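Local coordinates for putative uncharacterized protein PH0734 (Pyrococcus horikoshii, PDB 3D79) that is of unknown function but carries a pre-PUA and a PUA domain, a combination consistent with RNA binding, at residues F67-K71 / D72-P76. Sequence-based numbering, arbitrary orientation.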
loop_
_atom_site.group_PDB
_atom_site.type_symbol
_atom_site.label_atom_id
_atom_site.label_comp_id
_atom_site.label_asym_id
_atom_site.label_seq_id
_atom_site.Cartn_x
_atom_site.Cartn_y
_atom_site.Cartn_z
ATOM N N PHE A 67 6.454 -2.850 5.666
ATOM C CA PHE A 67 5.139 -2.281 5.971
ATOM C C PHE A 67 5.193 -0.976 6.734
ATOM O O PHE A 67 6.130 -0.720 7.495
ATOM C CB PHE A 67 4.291 -3.260 6.792
ATOM C CG PHE A 67 4.382 -4.674 6.323
ATOM C CD1 PHE A 67 3.832 -5.048 5.102
ATOM C CD2 PHE A 67 5.034 -5.632 7.094
ATOM C CE1 PHE A 67 3.925 -6.374 4.651
ATOM C CE2 PHE A 67 5.128 -6.954 6.656
ATOM C CZ PHE A 67 4.586 -7.322 5.428
ATOM N N ILE A 68 4.156 -0.173 6.519
ATOM C CA ILE A 68 3.852 0.969 7.377
ATOM C C ILE A 68 2.941 0.474 8.491
ATOM O O ILE A 68 2.096 -0.391 8.268
ATOM C CB ILE A 68 3.169 2.114 6.566
ATOM C CG1 ILE A 68 3.227 3.445 7.326
ATOM C CG2 ILE A 68 1.735 1.760 6.167
ATOM C CD1 ILE A 68 3.021 4.649 6.404
ATOM N N ARG A 69 3.123 0.990 9.701
ATOM C CA ARG A 69 2.153 0.728 10.753
ATOM C C ARG A 69 1.649 2.043 11.323
ATOM O O ARG A 69 2.437 2.923 11.674
ATOM C CB ARG A 69 2.701 -0.187 11.853
ATOM C CG ARG A 69 1.635 -0.554 12.901
ATOM C CD ARG A 69 2.029 -1.747 13.762
ATOM N NE ARG A 69 3.121 -1.447 14.684
ATOM C CZ ARG A 69 3.606 -2.303 15.582
ATOM N NH1 ARG A 69 3.097 -3.526 15.692
ATOM N NH2 ARG A 69 4.602 -1.937 16.377
ATOM N N ARG A 70 0.327 2.168 11.343
ATOM C CA ARG A 70 -0.366 3.273 11.987
ATOM C C ARG A 70 -1.249 2.637 13.046
ATOM O O ARG A 70 -2.174 1.885 12.715
ATOM C CB ARG A 70 -1.205 4.042 10.971
ATOM C CG ARG A 70 -0.388 4.888 10.005
ATOM C CD ARG A 70 -0.272 6.328 10.489
ATOM N NE ARG A 70 0.788 7.052 9.792
ATOM C CZ ARG A 70 0.601 7.835 8.736
ATOM N NH1 ARG A 70 1.639 8.444 8.178
ATOM N NH2 ARG A 70 -0.618 8.010 8.237
ATOM N N LYS A 71 -0.951 2.946 14.308
ATOM C CA LYS A 71 -1.468 2.226 15.485
ATOM C C LYS A 71 -1.260 0.709 15.412
ATOM O O LYS A 71 -0.133 0.239 15.599
ATOM C CB LYS A 71 -2.914 2.630 15.871
ATOM C CG LYS A 71 -3.858 3.031 14.728
ATOM C CD LYS A 71 -4.826 1.911 14.327
ATOM C CE LYS A 71 -6.185 2.029 15.037
ATOM N NZ LYS A 71 -6.128 1.680 16.496
ATOM N N ASP A 72 -2.315 -0.051 15.130
ATOM C CA ASP A 72 -2.184 -1.501 15.022
ATOM C C ASP A 72 -2.443 -2.008 13.603
ATOM O O ASP A 72 -2.462 -3.223 13.371
ATOM C CB ASP A 72 -3.086 -2.215 16.042
ATOM C CG ASP A 72 -4.564 -2.114 15.701
ATOM O OD1 ASP A 72 -5.311 -3.069 16.011
ATOM O OD2 ASP A 72 -4.985 -1.088 15.133
ATOM N N LEU A 73 -2.611 -1.081 12.659
ATOM C CA LEU A 73 -2.920 -1.448 11.273
ATOM C C LEU A 73 -1.719 -1.293 10.349
ATOM O O LEU A 73 -1.013 -0.285 10.400
ATOM C CB LEU A 73 -4.098 -0.629 10.734
ATOM C CG LEU A 73 -5.462 -0.777 11.419
ATOM C CD1 LEU A 73 -6.484 0.103 10.715
ATOM C CD2 LEU A 73 -5.936 -2.224 11.449
ATOM N N ILE A 74 -1.505 -2.298 9.501
ATOM C CA ILE A 74 -0.360 -2.302 8.599
ATOM C C ILE A 74 -0.776 -2.294 7.125
ATOM O O ILE A 74 -1.910 -2.644 6.773
ATOM C CB ILE A 74 0.616 -3.502 8.873
ATOM C CG1 ILE A 74 -0.088 -4.852 8.713
ATOM C CG2 ILE A 74 1.221 -3.404 10.270
ATOM C CD1 ILE A 74 -0.134 -5.371 7.298
ATOM N N PHE A 75 0.163 -1.892 6.274
ATOM C CA PHE A 75 -0.008 -1.977 4.827
ATOM C C PHE A 75 1.368 -1.947 4.173
ATOM O O PHE A 75 2.282 -1.323 4.702
ATOM C CB PHE A 75 -0.866 -0.825 4.294
ATOM C CG PHE A 75 -1.477 -1.104 2.948
ATOM C CD1 PHE A 75 -2.508 -2.033 2.817
ATOM C CD2 PHE A 75 -1.023 -0.441 1.807
ATOM C CE1 PHE A 75 -3.074 -2.307 1.579
ATOM C CE2 PHE A 75 -1.585 -0.704 0.565
ATOM C CZ PHE A 75 -2.614 -1.639 0.447
ATOM N N PRO A 76 1.540 -2.647 3.034
ATOM C CA PRO A 76 2.843 -2.566 2.368
ATOM C C PRO A 76 3.313 -1.145 2.045
ATOM O O PRO A 76 2.515 -0.299 1.635
ATOM C CB PRO A 76 2.619 -3.345 1.063
ATOM C CG PRO A 76 1.538 -4.303 1.394
ATOM C CD PRO A 76 0.622 -3.564 2.328
HETATM O O HOH W 1 0.133 -4.878 14.885
#
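Asp72 and Lys71 sit side by side at the tip of a β-hairpin whose strands, 64-70 and 73-76, are joined by a type II' turn from Arg70 to Leu73; strand 73-76 is one of the two outer strands of the five-stranded antiparallel sheet of the pre-PUA-like domain, as counted within this chain. The two charged side chains run in the same direction, and the Lys71 chain, bent at three of its torsions as it runs outward beside Asp72, ends with NZ 3.3 Å from Asp72 OD2, a weak hydrogen-bonded salt bridge on the exposed turn. A water makes weak bonds to Asp72 O and Arg69 NH1, while Arg69 NE is held more firmly by Glu57 on the neighbouring strand.

Leu73 forms the hydrogen-bonded pair with Arg70 that closes the turn. The two residues exchange backbone hydrogen bonds, Arg70 N to Leu73 O at 2.9 Å and Leu73 N to Arg70 O at 3.0 Å. Ile74 belongs to a non-hydrogen-bonded pair with Arg69, and its CG2 packs against the aliphatic stem of that arginine. Arg69 carries CB, CG and CD slantwise across this methyl, each 3.9 Å from Ile74 CG2, a course set by chi1 of -175°, which points CG away from the backbone N, before the chain bends at chi3. Gln27 of helix 18-32 bonds to both Asp72 O and Ile74 N, tying this outer strand to the helix over the Arg69-Ile74 face.

On the other face, Phe75 pairs with Ile68 through two backbone bonds, and Ile68 CG2 lies 4.1 Å from Phe75 CB; both side chains also touch Ile144 of strand 141-147. At Pro76 the strand meets the edge of the Phe67 ring, whose CD1 reaches Pro76 CA at 3.8 Å.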